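Local structure of Rab3 interacting molecule variant 2 (Drosophila melanogaster, 4TS6) at residues 45-50 with 105-110; 49-54 with 58-63. The protein probably acts as a Rab3-interacting scaffold at presynaptic active zones, supporting synaptic release, and is represented here by its C2A domain. One frame throughout, in Å; residues are numbered along the deposited sequence.

Contact 1: 45-50 with 105-110; sequences NPYAKV and GANDFI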
loop_
_atom_site.group_PDB
_atom_site.type_symbol
_atom_site.label_atom_id
_atom_site.label_comp_id
_atom_site.label_asym_id
_atom_site.label_seq_id
_atom_site.Cartn_x
_atom_site.Cartn_y
_atom_site.Cartn_z
ATOM N N ASN A 45 -6.275 1.635 13.941
ATOM C CA ASN A 45 -7.328 1.354 12.979
ATOM C C ASN A 45 -6.760 1.641 11.613
ATOM O O ASN A 45 -7.024 2.702 11.034
ATOM C CB ASN A 45 -8.540 2.251 13.215
ATOM C CG ASN A 45 -9.055 2.172 14.635
ATOM O OD1 ASN A 45 -9.469 1.109 15.092
ATOM N ND2 ASN A 45 -9.052 3.304 15.338
ATOM N N PRO A 46 -5.974 0.697 11.091
ATOM C CA PRO A 46 -5.149 0.869 9.895
ATOM C C PRO A 46 -5.900 0.800 8.561
ATOM O O PRO A 46 -6.779 -0.041 8.388
ATOM C CB PRO A 46 -4.155 -0.319 9.978
ATOM C CG PRO A 46 -4.358 -0.950 11.340
ATOM C CD PRO A 46 -5.771 -0.623 11.719
ATOM N N TYR A 47 -5.553 1.696 7.643
ATOM C CA TYR A 47 -5.950 1.600 6.239
ATOM C C TYR A 47 -4.765 2.047 5.437
ATOM O O TYR A 47 -3.838 2.663 5.976
ATOM C CB TYR A 47 -7.150 2.487 5.891
ATOM C CG TYR A 47 -6.913 3.976 6.071
ATOM C CD1 TYR A 47 -7.080 4.585 7.308
ATOM C CD2 TYR A 47 -6.542 4.775 4.995
ATOM C CE1 TYR A 47 -6.885 5.968 7.469
ATOM C CE2 TYR A 47 -6.333 6.141 5.146
ATOM C CZ TYR A 47 -6.509 6.732 6.377
ATOM O OH TYR A 47 -6.307 8.102 6.508
ATOM N N ALA A 48 -4.786 1.744 4.139
ATOM C CA ALA A 48 -3.654 2.095 3.308
ATOM C C ALA A 48 -4.098 2.958 2.157
ATOM O O ALA A 48 -5.221 2.840 1.671
ATOM C CB ALA A 48 -2.953 0.840 2.804
ATOM N N LYS A 49 -3.214 3.852 1.735
ATOM C CA LYS A 49 -3.460 4.630 0.546
ATOM C C LYS A 49 -2.379 4.252 -0.448
ATOM O O LYS A 49 -1.236 4.016 -0.065
ATOM C CB LYS A 49 -3.387 6.127 0.872
ATOM C CG LYS A 49 -4.680 6.872 0.614
ATOM C CD LYS A 49 -5.020 7.879 1.707
ATOM C CE LYS A 49 -4.150 9.125 1.669
ATOM N NZ LYS A 49 -4.723 10.218 2.532
ATOM N N VAL A 50 -2.730 4.188 -1.728
ATOM C CA VAL A 50 -1.738 3.827 -2.744
ATOM C C VAL A 50 -1.794 4.872 -3.840
ATOM O O VAL A 50 -2.886 5.272 -4.258
ATOM C CB VAL A 50 -2.061 2.472 -3.378
ATOM C CG1 VAL A 50 -0.963 2.047 -4.360
ATOM C CG2 VAL A 50 -2.247 1.419 -2.298
ATOM N N GLY A 105 -10.024 13.308 14.587
ATOM C CA GLY A 105 -8.900 14.153 14.253
ATOM C C GLY A 105 -8.183 13.663 13.026
ATOM O O GLY A 105 -8.575 12.662 12.418
ATOM N N ALA A 106 -7.124 14.373 12.651
ATOM C CA ALA A 106 -6.323 13.963 11.512
ATOM C C ALA A 106 -5.780 12.563 11.789
ATOM O O ALA A 106 -5.481 12.216 12.933
ATOM C CB ALA A 106 -5.186 14.942 11.286
ATOM N N ASN A 107 -5.680 11.759 10.740
ATOM C CA ASN A 107 -5.208 10.390 10.861
ATOM C C ASN A 107 -3.686 10.375 10.918
ATOM O O ASN A 107 -3.035 11.224 10.320
ATOM C CB ASN A 107 -5.764 9.572 9.683
ATOM C CG ASN A 107 -7.293 9.545 9.687
ATOM O OD1 ASN A 107 -7.905 9.743 10.734
ATOM N ND2 ASN A 107 -7.905 9.315 8.536
ATOM N N ASP A 108 -3.117 9.417 11.642
ATOM C CA ASP A 108 -1.685 9.424 11.916
ATOM C C ASP A 108 -0.958 8.526 10.938
ATOM O O ASP A 108 -1.425 7.425 10.630
ATOM C CB ASP A 108 -1.410 8.948 13.349
ATOM C CG ASP A 108 -1.752 9.993 14.391
ATOM O OD1 ASP A 108 -1.416 11.180 14.185
ATOM O OD2 ASP A 108 -2.348 9.624 15.428
ATOM N N PHE A 109 0.177 9.017 10.448
ATOM C CA PHE A 109 1.038 8.267 9.547
ATOM C C PHE A 109 1.682 7.083 10.290
ATOM O O PHE A 109 2.249 7.249 11.371
ATOM C CB PHE A 109 2.103 9.217 8.973
ATOM C CG PHE A 109 3.177 8.527 8.149
ATOM C CD1 PHE A 109 2.953 8.187 6.831
ATOM C CD2 PHE A 109 4.416 8.256 8.699
ATOM C CE1 PHE A 109 3.952 7.568 6.073
ATOM C CE2 PHE A 109 5.401 7.633 7.953
ATOM C CZ PHE A 109 5.167 7.294 6.644
ATOM N N ILE A 110 1.585 5.884 9.731
ATOM C CA ILE A 110 2.182 4.722 10.386
ATOM C C ILE A 110 3.506 4.348 9.715
ATOM O O ILE A 110 4.467 3.983 10.382
ATOM C CB ILE A 110 1.260 3.478 10.315
ATOM C CG1 ILE A 110 -0.038 3.706 11.072
ATOM C CG2 ILE A 110 1.968 2.250 10.911
ATOM C CD1 ILE A 110 -0.996 2.516 10.965
#
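Tyr47 and Asn107 meet through a single side-chain hydrogen bond, while Pro46 and Ile110 make a looser apolar touch, together joining strand 46-53 to the start of strand 108-116 and the residues leading into it. Strand 93-100 runs between the two strands, so the backbones stay apart and the two CA atoms that come nearest, those of Pro46 and Ile110, are still 8.3 Å from each other. The polar link is made by Asn107 ND2, which donates to Tyr47 OH over 2.9 Å with an N-H...O angle of 154°. It reaches the phenol at the ring edge, close to the ring plane, and the amide stands steeply against the ring, the two planes 77° apart. Tyr47 holds its CG between the backbone N and the carbonyl carbon (chi1 63°), which carries the ring out to Trp99 of the intervening strand, where the two rings meet nearly parallel. The Asn107 amide is held from both ends: OD1 takes the backbone NH of Val102, so the rotation that offers ND2 to Tyr47 is fixed. This is the C2 beta sandwich, and Asn45 and Asn107 lie at the end of it where the calcium-binding loops sit in those C2 domains that bind the ion. The bond from Asn107 to Val102 ties together the two ends of the loop leading from strand 93-100 into strand 108-116. In the buried layer, Ile110 extends CD1 to within 4.4 Å of Pro46 CB. Leu98 packs beside Ile110, and Trp75 of the other sheet packs against Pro46.

Contact 2: 49-54 with 58-63; sequences KVFLLP and HKSKRR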
loop_
_atom_site.group_PDB
_atom_site.type_symbol
_atom_site.label_atom_id
_atom_site.label_comp_id
_atom_site.label_asym_id
_atom_site.label_seq_id
_atom_site.Cartn_x
_atom_site.Cartn_y
_atom_site.Cartn_z
ATOM N N LYS A 49 -3.214 3.852 1.735
ATOM C CA LYS A 49 -3.460 4.630 0.546
ATOM C C LYS A 49 -2.379 4.252 -0.448
ATOM O O LYS A 49 -1.236 4.016 -0.065
ATOM C CB LYS A 49 -3.387 6.127 0.872
ATOM C CG LYS A 49 -4.680 6.872 0.614
ATOM C CD LYS A 49 -5.020 7.879 1.707
ATOM C CE LYS A 49 -4.150 9.125 1.669
ATOM N NZ LYS A 49 -4.723 10.218 2.532
ATOM N N VAL A 50 -2.730 4.188 -1.728
ATOM C CA VAL A 50 -1.738 3.827 -2.744
ATOM C C VAL A 50 -1.794 4.872 -3.840
ATOM O O VAL A 50 -2.886 5.272 -4.258
ATOM C CB VAL A 50 -2.061 2.472 -3.378
ATOM C CG1 VAL A 50 -0.963 2.047 -4.360
ATOM C CG2 VAL A 50 -2.247 1.419 -2.298
ATOM N N PHE A 51 -0.624 5.320 -4.300
ATOM C CA PHE A 51 -0.552 6.234 -5.440
ATOM C C PHE A 51 0.419 5.673 -6.439
ATOM O O PHE A 51 1.419 5.069 -6.042
ATOM C CB PHE A 51 -0.021 7.597 -5.000
ATOM C CG PHE A 51 -1.051 8.466 -4.362
ATOM C CD1 PHE A 51 -1.297 8.384 -3.003
ATOM C CD2 PHE A 51 -1.773 9.367 -5.124
ATOM C CE1 PHE A 51 -2.262 9.200 -2.407
ATOM C CE2 PHE A 51 -2.730 10.184 -4.543
ATOM C CZ PHE A 51 -2.971 10.095 -3.183
ATOM N N LEU A 52 0.155 5.875 -7.727
ATOM C CA LEU A 52 1.175 5.544 -8.731
ATOM C C LEU A 52 1.817 6.845 -9.160
ATOM O O LEU A 52 1.283 7.550 -10.022
ATOM C CB LEU A 52 0.552 4.834 -9.935
ATOM C CG LEU A 52 1.516 4.420 -11.046
ATOM C CD1 LEU A 52 2.524 3.404 -10.500
ATOM C CD2 LEU A 52 0.749 3.837 -12.210
ATOM N N LEU A 53 2.955 7.173 -8.547
ATOM C CA LEU A 53 3.592 8.479 -8.740
ATOM C C LEU A 53 4.304 8.525 -10.092
ATOM O O LEU A 53 4.719 7.478 -10.595
ATOM C CB LEU A 53 4.580 8.765 -7.603
ATOM C CG LEU A 53 4.009 8.788 -6.190
ATOM C CD1 LEU A 53 5.122 9.123 -5.215
ATOM C CD2 LEU A 53 2.920 9.820 -6.112
ATOM N N PRO A 54 4.495 9.735 -10.676
ATOM C CA PRO A 54 4.289 11.099 -10.161
ATOM C C PRO A 54 2.840 11.589 -9.998
ATOM O O PRO A 54 2.635 12.578 -9.287
ATOM C CB PRO A 54 5.033 11.975 -11.183
ATOM C CG PRO A 54 5.020 11.164 -12.451
ATOM C CD PRO A 54 5.192 9.745 -11.979
ATOM N N HIS A 58 -6.808 12.513 -7.872
ATOM C CA HIS A 58 -7.770 11.480 -7.476
ATOM C C HIS A 58 -7.633 10.232 -8.352
ATOM O O HIS A 58 -7.941 9.119 -7.927
ATOM C CB HIS A 58 -9.191 12.039 -7.592
ATOM C CG HIS A 58 -9.447 12.741 -8.891
ATOM N ND1 HIS A 58 -9.166 14.077 -9.082
ATOM C CD2 HIS A 58 -9.929 12.284 -10.071
ATOM C CE1 HIS A 58 -9.476 14.417 -10.322
ATOM N NE2 HIS A 58 -9.941 13.347 -10.943
ATOM N N LYS A 59 -7.156 10.434 -9.577
ATOM C CA LYS A 59 -7.032 9.381 -10.574
ATOM C C LYS A 59 -6.060 8.273 -10.155
ATOM O O LYS A 59 -6.260 7.098 -10.469
ATOM C CB LYS A 59 -6.566 10.016 -11.889
ATOM C CG LYS A 59 -6.484 9.076 -13.079
ATOM C CD LYS A 59 -5.818 9.765 -14.272
ATOM C CE LYS A 59 -5.644 8.802 -15.444
ATOM N NZ LYS A 59 -4.269 8.836 -16.020
ATOM N N SER A 60 -5.007 8.668 -9.443
ATOM C CA SER A 60 -3.941 7.757 -9.043
ATOM C C SER A 60 -4.225 7.138 -7.675
ATOM O O SER A 60 -3.707 6.075 -7.331
ATOM C CB SER A 60 -2.611 8.511 -9.013
ATOM O OG SER A 60 -1.559 7.691 -8.537
ATOM N N LYS A 61 -5.067 7.811 -6.902
ATOM C CA LYS A 61 -5.377 7.398 -5.531
ATOM C C LYS A 61 -6.209 6.121 -5.408
ATOM O O LYS A 61 -7.228 5.958 -6.083
ATOM C CB LYS A 61 -6.137 8.536 -4.827
ATOM C CG LYS A 61 -6.473 8.243 -3.370
ATOM C CD LYS A 61 -6.153 9.455 -2.504
ATOM C CE LYS A 61 -7.355 10.009 -1.779
ATOM N NZ LYS A 61 -6.959 11.225 -0.999
ATOM N N ARG A 62 -5.777 5.226 -4.522
ATOM C CA ARG A 62 -6.595 4.084 -4.116
ATOM C C ARG A 62 -6.560 4.027 -2.597
ATOM O O ARG A 62 -5.603 4.481 -1.974
ATOM C CB ARG A 62 -6.033 2.774 -4.676
ATOM C CG ARG A 62 -5.938 2.723 -6.196
ATOM C CD ARG A 62 -7.311 2.749 -6.861
ATOM N NE ARG A 62 -7.179 2.452 -8.288
ATOM C CZ ARG A 62 -6.953 3.373 -9.216
ATOM N NH1 ARG A 62 -6.857 4.653 -8.872
ATOM N NH2 ARG A 62 -6.827 3.020 -10.487
ATOM N N ARG A 63 -7.591 3.456 -1.989
ATOM C CA ARG A 63 -7.625 3.415 -0.532
ATOM C C ARG A 63 -8.307 2.125 -0.087
ATOM O O ARG A 63 -9.337 1.749 -0.644
ATOM C CB ARG A 63 -8.388 4.657 -0.036
ATOM C CG ARG A 63 -8.569 4.716 1.458
ATOM C CD ARG A 63 -9.541 5.811 1.862
ATOM N NE ARG A 63 -9.919 5.684 3.267
ATOM C CZ ARG A 63 -9.842 6.674 4.151
ATOM N NH1 ARG A 63 -9.409 7.870 3.768
ATOM N NH2 ARG A 63 -10.202 6.470 5.413
HETATM O O HOH W 1 -4.654 11.787 0.033
#
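Phe51 and Lys61 lie side by side and point the same way across a beta hairpin. Lys61 begins over the ring: its CA makes a CH-pi contact 4.2 Å from the Phe51 centroid. With CG anti to the backbone N (chi1 -178°), the chain stays on that face, above the rim, CB lying 3.8 Å from Phe51 CE2. CG passes near Phe51 CZ, and CD drops toward the same CZ, 3.3 Å from it. At the tip, Lys61 NZ donates to a water 2.6 Å away, which also accepts from Lys49 NZ. The two ammonium groups are only 4.3 Å apart (NZ to NZ), and the shared water probably eases their repulsion.

Beneath these side chains, Val50 and Arg62 form an antiparallel hydrogen-bonded pair, each N bonded to the other's O; beyond it Lys49 and Arg63 make a non-hydrogen-bonded pair. Nearer the turn, in one of its two conformers, Ser60 OG accepts from Leu52 N, where the next backbone bond of the ladder would be expected. Arg62 curls back, its NH1 bonding both Lys59 O and Lys61 O while NH2 reaches Val80 O. Strand 62-63 is the outermost strand of its sheet within this chain; strand 46-53 bonds to strand 93-100 along its other edge, and Val50 and Leu52 face inward onto Tyr81 of strand 74-81 in the opposing sheet.

Both contacts start from strand 46-53 and share Lys49 and Val50; their centres lie 14 Å apart. Contact 2 is local in sequence, closing the hairpin with strand 62-63, whereas contact 1 reaches across 54 intervening residues to strand 108-116. All of these strands belong to one sheet of the C2 sandwich, in the order 62-63, 46-53, 93-100, 108-116. The contacts also touch: the Arg63 guanidinium makes a cation-pi contact with Tyr47, CZ lying 3.7 Å from Tyr47 CE2. Arg63, Tyr47 and Asn107 thus form a row of touching side chains from strand 62-63 to the residues leading into strand 108-116, and through Tyr47 strand 46-53 is tied to both sides of its sheet.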